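Local coordinates for protein L-lysine 6-oxidase (Marinomonas mediterranea, PDB 3WEU) that oxidises the side-chain amine of free L-lysine with a cysteine tryptophylquinone cofactor, releasing the hydrogen peroxide that makes it antibacterial, at residues F22-P33 with H36-V46; R57-V65 with R192-G200. All coordinates share one frame; numbering follows the deposited sequence. Where two conformers were deposited one is given.

Both contacts belong to the N-terminal, largely beta part of the chain, with centres about 11 Å apart and on the same side of the molecule's centre. Contact 1 comes first and is complete before contact 2 opens: 22-33 folds back on 36-46, the chain runs on into strand 58-66, and that strand waits some 127 residues for its partner, strand 193-196. They meet directly, because strand 22-24 of contact 1 runs parallel to strand 58-66 of contact 2; Val23 N lies 2.9 Å from Arg58 O, and Val23 O lies 2.8 Å from Gly60 N. The local fold-back of 22-46 is thus tied to a sheet that also takes in distant sequence.

Contact 1. Residues F22-P33 with H36-V46; sequences FVLNPMEIGGLP and HDVDLKPTTTV
Phe22 and His36 meet because both first torsions put the ring between the backbone N and the carbonyl carbon, chi1 53° in Phe22 and 63° in His36. Their rings form an offset stack, the planes 21° apart and the centroids separated by 4.7 Å. His36 NE2 lies over one face of the phenyl group, displaced toward its rim, with Phe22 CE1 as its nearest ring atom. Two polar contacts fix the rotation of the imidazole. His36 ND1 gives an almost straight hydrogen bond, in the ring plane, to the carbonyl Asp37 O at 2.9 Å; Leu40 N reaches that same oxygen from the opposite face. At the other end of the imidazole, a water joins His36 NE2 to the backbone Phe22 N.

Beside the stack, Leu24 sends its CD1 branch across His36 CB at 3.7 Å and against the backbone Leu40 O, with Pro42 CD also next to it. Leu40 CD1 comes obliquely to Phe22 CZ, on the same side of the phenyl ring as the imidazole.

Farther along, the two segments are pinned by one backbone bond, Val46 N to Pro33 O, 2.9 Å. The CG1 methyl of Val46 packs against Pro33 CG, while its CG2, opposite the backbone N, meets Val23 CG1 at 4.1 Å. Leu32 lies across Thr45, its CB touching Thr45 CG2 at 3.9 Å.

The contact thus packs the irregular segment 36-46, with its type I turn 37-40, against short strand 22-24, which pairs with strand 58-66 and so joins it to the N-terminal beta sheet. Strand 34-36 links the two segments, and Leu24 bonds to Tyr34 through the backbone. Leu24 and Leu40 both rest on Ile194 of strand 193-196, Phe22 on Leu196, while Val23 and Pro33 touch Gln59 of strand 58-66.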
loop_
_atom_site.group_PDB
_atom_site.type_symbol
_atom_site.label_atom_id
_atom_site.label_comp_id
_atom_site.label_asym_id
_atom_site.label_seq_id
_atom_site.Cartn_x
_atom_site.Cartn_y
_atom_site.Cartn_z
ATOM N N PHE A 22 21.974 14.555 -29.250
ATOM C CA PHE A 22 20.680 14.250 -29.870
ATOM C C PHE A 22 20.867 13.758 -31.297
ATOM O O PHE A 22 21.906 13.985 -31.920
ATOM C CB PHE A 22 19.718 15.446 -29.862
ATOM C CG PHE A 22 20.291 16.697 -30.436
ATOM C CD1 PHE A 22 20.128 17.017 -31.775
ATOM C CD2 PHE A 22 20.991 17.561 -29.627
ATOM C CE1 PHE A 22 20.684 18.158 -32.335
ATOM C CE2 PHE A 22 21.561 18.744 -30.178
ATOM C CZ PHE A 22 21.421 19.015 -31.524
ATOM N N VAL A 23 19.802 13.144 -31.817
ATOM C CA VAL A 23 19.714 12.792 -33.178
ATOM C C VAL A 23 18.636 13.649 -33.845
ATOM O O VAL A 23 17.807 14.260 -33.172
ATOM C CB VAL A 23 19.451 11.257 -33.335
ATOM C CG1 VAL A 23 20.625 10.465 -32.774
ATOM C CG2 VAL A 23 18.221 10.773 -32.605
ATOM N N LEU A 24 18.662 13.673 -35.174
ATOM C CA LEU A 24 17.657 14.320 -35.945
ATOM C C LEU A 24 16.629 13.315 -36.504
ATOM O O LEU A 24 16.762 12.073 -36.469
ATOM C CB LEU A 24 18.304 15.072 -37.117
ATOM C CG LEU A 24 19.281 16.167 -36.644
ATOM C CD1 LEU A 24 19.838 16.875 -37.822
ATOM C CD2 LEU A 24 18.614 17.154 -35.682
ATOM N N ASN A 25 15.577 13.902 -37.042
ATOM C CA ASN A 25 14.376 13.152 -37.368
ATOM C C ASN A 25 14.578 12.169 -38.482
ATOM O O ASN A 25 15.412 12.354 -39.366
ATOM C CB ASN A 25 13.254 14.074 -37.837
ATOM C CG ASN A 25 13.714 15.068 -38.857
ATOM O OD1 ASN A 25 14.371 16.078 -38.526
ATOM N ND2 ASN A 25 13.372 14.814 -40.128
ATOM N N PRO A 26 13.793 11.115 -38.452
ATOM C CA PRO A 26 13.717 10.202 -39.582
ATOM C C PRO A 26 13.291 11.007 -40.800
ATOM O O PRO A 26 12.589 11.992 -40.645
ATOM C CB PRO A 26 12.559 9.304 -39.211
ATOM C CG PRO A 26 12.575 9.232 -37.698
ATOM C CD PRO A 26 12.999 10.637 -37.293
ATOM N N MET A 27 13.654 10.531 -41.970
ATOM C CA MET A 27 13.393 11.201 -43.211
ATOM C C MET A 27 12.430 10.427 -44.066
ATOM O O MET A 27 12.104 10.834 -45.162
ATOM C CB MET A 27 14.689 11.478 -43.948
ATOM C CG MET A 27 15.502 12.482 -43.104
ATOM S SD MET A 27 17.166 12.824 -43.762
ATOM C CE MET A 27 16.650 14.188 -44.833
ATOM N N GLU A 28 11.892 9.342 -43.528
ATOM C CA GLU A 28 10.883 8.603 -44.214
ATOM C C GLU A 28 10.171 7.735 -43.190
ATOM O O GLU A 28 10.620 7.591 -42.047
ATOM C CB GLU A 28 11.512 7.706 -45.302
ATOM C CG GLU A 28 12.380 6.606 -44.770
ATOM C CD GLU A 28 13.155 5.834 -45.866
ATOM O OE1 GLU A 28 12.664 5.638 -46.969
ATOM O OE2 GLU A 28 14.221 5.328 -45.590
ATOM N N ILE A 29 9.052 7.184 -43.607
ATOM C CA ILE A 29 8.269 6.234 -42.760
ATOM C C ILE A 29 9.088 4.972 -42.573
ATOM O O ILE A 29 9.577 4.376 -43.512
ATOM C CB ILE A 29 6.910 5.939 -43.357
ATOM C CG1 ILE A 29 6.093 7.226 -43.499
ATOM C CG2 ILE A 29 6.158 4.916 -42.532
ATOM C CD1 ILE A 29 4.664 6.954 -43.853
ATOM N N GLY A 30 9.344 4.615 -41.327
ATOM C CA GLY A 30 10.158 3.414 -41.044
ATOM C C GLY A 30 11.665 3.718 -41.093
ATOM O O GLY A 30 12.459 2.817 -41.014
ATOM N N GLY A 31 12.006 5.008 -41.218
ATOM C CA GLY A 31 13.363 5.434 -41.343
ATOM C C GLY A 31 14.038 5.575 -40.015
ATOM O O GLY A 31 13.393 5.954 -39.005
ATOM N N LEU A 32 15.341 5.305 -39.972
ATOM C CA LEU A 32 16.103 5.590 -38.765
ATOM C C LEU A 32 16.293 7.106 -38.574
ATOM O O LEU A 32 16.330 7.831 -39.527
ATOM C CB LEU A 32 17.460 4.899 -38.822
ATOM C CG LEU A 32 17.507 3.388 -38.697
ATOM C CD1 LEU A 32 18.912 2.825 -38.968
ATOM C CD2 LEU A 32 17.118 2.921 -37.318
ATOM N N PRO A 33 16.383 7.581 -37.361
ATOM C CA PRO A 33 16.829 8.956 -37.104
ATOM C C PRO A 33 18.321 9.097 -37.426
ATOM O O PRO A 33 19.006 8.104 -37.691
ATOM C CB PRO A 33 16.583 9.136 -35.615
ATOM C CG PRO A 33 16.779 7.764 -35.085
ATOM C CD PRO A 33 16.212 6.834 -36.125
ATOM N N HIS A 36 24.243 13.878 -36.817
ATOM C CA HIS A 36 24.411 15.132 -37.482
ATOM C C HIS A 36 25.834 15.672 -37.333
ATOM O O HIS A 36 26.552 15.238 -36.444
ATOM C CB HIS A 36 23.392 16.137 -36.907
ATOM C CG HIS A 36 23.609 16.411 -35.468
ATOM N ND1 HIS A 36 24.576 17.286 -35.019
ATOM C CD2 HIS A 36 23.004 15.914 -34.362
ATOM C CE1 HIS A 36 24.592 17.281 -33.701
ATOM N NE2 HIS A 36 23.658 16.443 -33.275
ATOM N N ASP A 37 26.166 16.668 -38.149
ATOM C CA ASP A 37 27.498 17.361 -38.082
ATOM C C ASP A 37 27.406 18.603 -37.214
ATOM O O ASP A 37 26.386 18.858 -36.673
ATOM C CB ASP A 37 28.024 17.765 -39.437
ATOM C CG ASP A 37 27.156 18.739 -40.165
ATOM O OD1 ASP A 37 26.333 19.517 -39.644
ATOM O OD2 ASP A 37 27.300 18.700 -41.359
ATOM N N VAL A 38 28.494 19.379 -37.095
ATOM C CA VAL A 38 28.489 20.522 -36.182
ATOM C C VAL A 38 27.592 21.653 -36.588
ATOM O O VAL A 38 27.249 22.450 -35.731
ATOM C CB VAL A 38 29.928 21.083 -35.959
ATOM C CG1 VAL A 38 30.744 19.985 -35.288
ATOM C CG2 VAL A 38 30.507 21.563 -37.253
ATOM N N ASP A 39 27.225 21.670 -37.877
ATOM C CA ASP A 39 26.247 22.579 -38.433
ATOM C C ASP A 39 24.792 22.110 -38.221
ATOM O O ASP A 39 23.885 22.793 -38.692
ATOM C CB ASP A 39 26.449 22.736 -39.939
ATOM C CG ASP A 39 27.769 23.464 -40.300
ATOM O OD1 ASP A 39 28.273 24.177 -39.448
ATOM O OD2 ASP A 39 28.227 23.319 -41.448
ATOM N N LEU A 40 24.618 20.946 -37.576
ATOM C CA LEU A 40 23.323 20.338 -37.307
ATOM C C LEU A 40 22.577 19.925 -38.610
ATOM O O LEU A 40 21.345 19.906 -38.646
ATOM C CB LEU A 40 22.451 21.272 -36.495
ATOM C CG LEU A 40 22.600 21.322 -34.996
ATOM C CD1 LEU A 40 23.880 20.788 -34.378
ATOM C CD2 LEU A 40 22.037 22.578 -34.349
ATOM N N LYS A 41 23.329 19.525 -39.629
ATOM C CA LYS A 41 22.797 18.858 -40.783
ATOM C C LYS A 41 22.921 17.337 -40.625
ATOM O O LYS A 41 23.903 16.857 -40.082
ATOM C CB LYS A 41 23.524 19.298 -42.002
ATOM C CG LYS A 41 23.370 20.828 -42.032
ATOM C CD LYS A 41 24.031 21.415 -43.221
ATOM C CE LYS A 41 23.727 22.924 -43.192
ATOM N NZ LYS A 41 23.800 23.229 -44.614
ATOM N N PRO A 42 21.893 16.622 -41.057
ATOM C CA PRO A 42 21.873 15.176 -40.905
ATOM C C PRO A 42 23.008 14.566 -41.701
ATOM O O PRO A 42 23.309 15.052 -42.809
ATOM C CB PRO A 42 20.531 14.769 -41.488
ATOM C CG PRO A 42 19.953 15.983 -42.134
ATOM C CD PRO A 42 20.682 17.162 -41.688
ATOM N N THR A 43 23.673 13.566 -41.150
ATOM C CA THR A 43 24.751 12.912 -41.845
ATOM C C THR A 43 24.348 11.457 -42.172
ATOM O O THR A 43 23.803 11.213 -43.213
ATOM C CB THR A 43 26.038 12.996 -41.038
ATOM O OG1 THR A 43 25.832 12.573 -39.694
ATOM C CG2 THR A 43 26.576 14.499 -41.031
ATOM N N THR A 44 24.701 10.568 -41.297
ATOM C CA THR A 44 24.478 9.131 -41.399
ATOM C C THR A 44 23.345 8.794 -40.481
ATOM O O THR A 44 23.048 9.556 -39.560
ATOM C CB THR A 44 25.676 8.301 -40.894
ATOM O OG1 THR A 44 25.811 8.392 -39.449
ATOM C CG2 THR A 44 26.922 8.698 -41.473
ATOM N N THR A 45 22.739 7.633 -40.669
ATOM C CA THR A 45 21.765 7.172 -39.695
ATOM C C THR A 45 22.423 6.894 -38.368
ATOM O O THR A 45 23.670 6.715 -38.230
ATOM C CB THR A 45 21.013 5.955 -40.186
ATOM O OG1 THR A 45 21.962 5.049 -40.680
ATOM C CG2 THR A 45 20.131 6.350 -41.293
ATOM N N VAL A 46 21.594 6.900 -37.344
ATOM C CA VAL A 46 22.023 6.752 -35.955
ATOM C C VAL A 46 22.939 5.559 -35.747
ATOM O O VAL A 46 22.684 4.460 -36.248
ATOM C CB VAL A 46 20.794 6.603 -35.045
ATOM C CG1 VAL A 46 20.032 5.353 -35.415
ATOM C CG2 VAL A 46 21.172 6.517 -33.567
HETATM O O HOH W 1 24.027 16.014 -30.564
#

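Contact 2. Residues R57-V65 with R192-G200; sequences RRQGQVFKV and RLIVLGGYG
The guanidinium of Arg58 is sandwiched: Tyr199 CE2 sits over the centre of one face, 3.6 Å above the plane, and Leu196 CB covers the opposite face at 3.5 Å. The tyrosine ring is tilted 27° from the guanidinium plane. At the edge, NH1 of Arg58 donates to Gly197 O over 2.9 Å, a nearly straight bond lying in both the guanidinium and the carbonyl planes. A bend at chi3 (-65°) turns the Arg58 chain so that CD passes Gly198 O and the charged end slips between its two covers.

From here strands 58-65 and 193-196 run antiparallel. Gln61 and Val195 exchange both backbone bonds, whereas of the pair between Phe63 and Leu193, the one from Leu193 N is weak. On one side of the sheet Phe63 CD1 lies against Leu193 CD2 and its CE1 against Val195 CG2, each at 3.7 Å; on the other, Val62 CG2 meets Ile194 CG1. Gly60 leaves room for Leu196 CD2, 3.6 Å from Gly60 CA. A water then bridges Gln59 O and Gly197 N where the direct strand pairing has ended. Arg192 and Lys64 cross through their aliphatic parts, and Arg192 has salt bridges to Glu72 and Asp188.

Arg58 is held at several points: its NH1 also bonds Thr184 and its NH2 the carbonyl of Thr19, while Tyr199 OH bonds Glu152. The Arg58 bond to Gly197 O ties the segments together past the last backbone pair. The nearby Glu152 carboxylate probably helps offset the buried positive charge.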
loop_
_atom_site.group_PDB
_atom_site.type_symbol
_atom_site.label_atom_id
_atom_site.label_comp_id
_atom_site.label_asym_id
_atom_site.label_seq_id
_atom_site.Cartn_x
_atom_site.Cartn_y
_atom_site.Cartn_z
ATOM N N ARG A 57 19.124 9.238 -26.154
ATOM C CA ARG A 57 19.269 10.526 -26.845
ATOM C C ARG A 57 17.967 11.084 -27.334
ATOM O O ARG A 57 17.171 10.376 -27.949
ATOM C CB ARG A 57 20.217 10.374 -28.034
ATOM C CG ARG A 57 21.588 9.883 -27.546
ATOM C CD ARG A 57 22.416 9.411 -28.678
ATOM N NE ARG A 57 22.866 10.488 -29.524
ATOM C CZ ARG A 57 23.376 10.285 -30.734
ATOM N NH1 ARG A 57 23.498 9.060 -31.231
ATOM N NH2 ARG A 57 23.798 11.300 -31.430
ATOM N N ARG A 58 17.729 12.387 -27.093
ATOM C CA ARG A 58 16.562 13.024 -27.700
ATOM C C ARG A 58 16.623 12.969 -29.212
ATOM O O ARG A 58 17.699 12.970 -29.813
ATOM C CB ARG A 58 16.389 14.487 -27.297
ATOM C CG ARG A 58 15.994 14.677 -25.849
ATOM C CD ARG A 58 15.667 16.131 -25.569
ATOM N NE ARG A 58 16.840 16.993 -25.722
ATOM C CZ ARG A 58 16.821 18.305 -25.489
ATOM N NH1 ARG A 58 15.673 18.915 -25.158
ATOM N NH2 ARG A 58 17.929 19.003 -25.655
ATOM N N GLN A 59 15.450 12.862 -29.838
ATOM C CA GLN A 59 15.288 13.041 -31.277
ATOM C C GLN A 59 14.647 14.372 -31.501
ATOM O O GLN A 59 13.575 14.659 -30.951
ATOM C CB GLN A 59 14.357 12.002 -31.877
ATOM C CG GLN A 59 13.917 12.181 -33.327
ATOM C CD GLN A 59 13.110 10.942 -33.787
ATOM O OE1 GLN A 59 13.620 9.868 -33.717
ATOM N NE2 GLN A 59 11.908 11.083 -34.062
ATOM N N GLY A 60 15.260 15.147 -32.376
ATOM C CA GLY A 60 14.754 16.454 -32.722
ATOM C C GLY A 60 14.141 16.500 -34.057
ATOM O O GLY A 60 14.488 15.676 -34.917
ATOM N N GLN A 61 13.148 17.389 -34.245
ATOM C CA GLN A 61 12.558 17.629 -35.561
ATOM C C GLN A 61 13.111 18.858 -36.221
ATOM O O GLN A 61 13.000 19.950 -35.662
ATOM C CB GLN A 61 11.060 17.778 -35.453
ATOM C CG GLN A 61 10.356 18.099 -36.735
ATOM C CD GLN A 61 10.175 16.856 -37.578
ATOM O OE1 GLN A 61 9.453 15.945 -37.204
ATOM N NE2 GLN A 61 10.811 16.827 -38.710
ATOM N N VAL A 62 13.610 18.692 -37.447
ATOM C CA VAL A 62 13.945 19.827 -38.333
ATOM C C VAL A 62 12.702 20.280 -39.034
ATOM O O VAL A 62 11.934 19.457 -39.557
ATOM C CB VAL A 62 14.997 19.428 -39.376
ATOM C CG1 VAL A 62 15.289 20.537 -40.373
ATOM C CG2 VAL A 62 16.267 18.978 -38.680
ATOM N N PHE A 63 12.466 21.587 -39.043
ATOM C CA PHE A 63 11.440 22.172 -39.862
ATOM C C PHE A 63 12.092 23.082 -40.891
ATOM O O PHE A 63 13.114 23.745 -40.594
ATOM C CB PHE A 63 10.476 23.045 -39.055
ATOM C CG PHE A 63 9.590 22.323 -38.081
ATOM C CD1 PHE A 63 10.034 22.018 -36.851
ATOM C CD2 PHE A 63 8.235 22.095 -38.380
ATOM C CE1 PHE A 63 9.211 21.396 -35.924
ATOM C CE2 PHE A 63 7.380 21.498 -37.442
ATOM C CZ PHE A 63 7.860 21.150 -36.203
ATOM N N LYS A 64 11.500 23.116 -42.067
ATOM C CA LYS A 64 11.977 23.887 -43.244
ATOM C C LYS A 64 10.801 24.735 -43.717
ATOM O O LYS A 64 9.623 24.375 -43.504
ATOM C CB LYS A 64 12.406 22.981 -44.314
ATOM C CG LYS A 64 13.615 22.144 -43.901
ATOM C CD LYS A 64 14.121 21.293 -45.072
ATOM C CE LYS A 64 15.143 20.282 -44.574
ATOM N NZ LYS A 64 15.652 19.437 -45.705
ATOM N N VAL A 65 11.120 25.898 -44.272
ATOM C CA VAL A 65 10.086 26.805 -44.781
ATOM C C VAL A 65 10.384 26.994 -46.251
ATOM O O VAL A 65 11.561 27.023 -46.686
ATOM C CB VAL A 65 10.015 28.117 -43.967
ATOM C CG1 VAL A 65 11.387 28.765 -43.929
ATOM C CG2 VAL A 65 8.966 29.084 -44.518
ATOM N N ARG A 192 17.435 26.938 -40.038
ATOM C CA ARG A 192 16.313 26.023 -39.924
ATOM C C ARG A 192 16.057 25.752 -38.481
ATOM O O ARG A 192 16.993 25.713 -37.647
ATOM C CB ARG A 192 16.580 24.649 -40.639
ATOM C CG ARG A 192 16.850 24.742 -42.134
ATOM C CD ARG A 192 17.242 23.367 -42.718
ATOM N NE ARG A 192 17.575 23.494 -44.104
ATOM C CZ ARG A 192 18.805 23.729 -44.531
ATOM N NH1 ARG A 192 19.824 23.710 -43.688
ATOM N NH2 ARG A 192 19.000 23.850 -45.828
ATOM N N LEU A 193 14.787 25.501 -38.159
ATOM C CA LEU A 193 14.414 25.166 -36.788
ATOM C C LEU A 193 14.617 23.694 -36.445
ATOM O O LEU A 193 14.315 22.821 -37.270
ATOM C CB LEU A 193 12.949 25.516 -36.600
ATOM C CG LEU A 193 12.299 25.055 -35.299
ATOM C CD1 LEU A 193 12.865 25.761 -34.115
ATOM C CD2 LEU A 193 10.752 25.269 -35.291
ATOM N N ILE A 194 15.097 23.425 -35.262
ATOM C CA ILE A 194 15.120 22.079 -34.680
ATOM C C ILE A 194 14.438 22.147 -33.377
ATOM O O ILE A 194 14.825 22.926 -32.501
ATOM C CB ILE A 194 16.589 21.562 -34.477
ATOM C CG1 ILE A 194 17.221 21.356 -35.821
ATOM C CG2 ILE A 194 16.628 20.255 -33.667
ATOM C CD1 ILE A 194 18.749 21.290 -35.828
ATOM N N VAL A 195 13.380 21.366 -33.204
ATOM C CA VAL A 195 12.759 21.290 -31.910
ATOM C C VAL A 195 13.059 19.988 -31.221
ATOM O O VAL A 195 12.904 18.934 -31.808
ATOM C CB VAL A 195 11.232 21.385 -32.025
ATOM C CG1 VAL A 195 10.591 21.347 -30.626
ATOM C CG2 VAL A 195 10.831 22.620 -32.821
ATOM N N LEU A 196 13.556 20.076 -30.004
ATOM C CA LEU A 196 13.808 18.967 -29.163
ATOM C C LEU A 196 12.840 19.102 -28.009
ATOM O O LEU A 196 12.577 20.236 -27.517
ATOM C CB LEU A 196 15.249 19.006 -28.685
ATOM C CG LEU A 196 16.310 18.816 -29.767
ATOM C CD1 LEU A 196 17.604 19.516 -29.469
ATOM C CD2 LEU A 196 16.656 17.358 -29.857
ATOM N N GLY A 197 12.293 17.975 -27.579
ATOM C CA GLY A 197 11.276 17.917 -26.542
ATOM C C GLY A 197 11.859 17.584 -25.195
ATOM O O GLY A 197 13.022 17.805 -24.935
ATOM N N GLY A 198 11.025 17.005 -24.357
ATOM C CA GLY A 198 11.368 16.653 -22.985
ATOM C C GLY A 198 12.469 15.643 -22.775
ATOM O O GLY A 198 13.024 14.996 -23.721
ATOM N N TYR A 199 12.740 15.492 -21.493
ATOM C CA TYR A 199 13.805 14.720 -20.993
ATOM C C TYR A 199 13.379 13.405 -20.346
ATOM O O TYR A 199 14.253 12.642 -19.919
ATOM C CB TYR A 199 14.587 15.556 -20.002
ATOM C CG TYR A 199 15.258 16.737 -20.611
ATOM C CD1 TYR A 199 14.625 18.002 -20.624
ATOM C CD2 TYR A 199 16.467 16.591 -21.298
ATOM C CE1 TYR A 199 15.252 19.098 -21.218
ATOM C CE2 TYR A 199 17.082 17.671 -21.920
ATOM C CZ TYR A 199 16.483 18.917 -21.880
ATOM O OH TYR A 199 17.115 19.976 -22.449
ATOM N N GLY A 200 12.078 13.138 -20.333
ATOM C CA GLY A 200 11.510 11.979 -19.701
ATOM C C GLY A 200 11.083 12.140 -18.245
ATOM O O GLY A 200 10.767 11.147 -17.557
HETATM O O HOH W 2 13.480 15.505 -28.518
#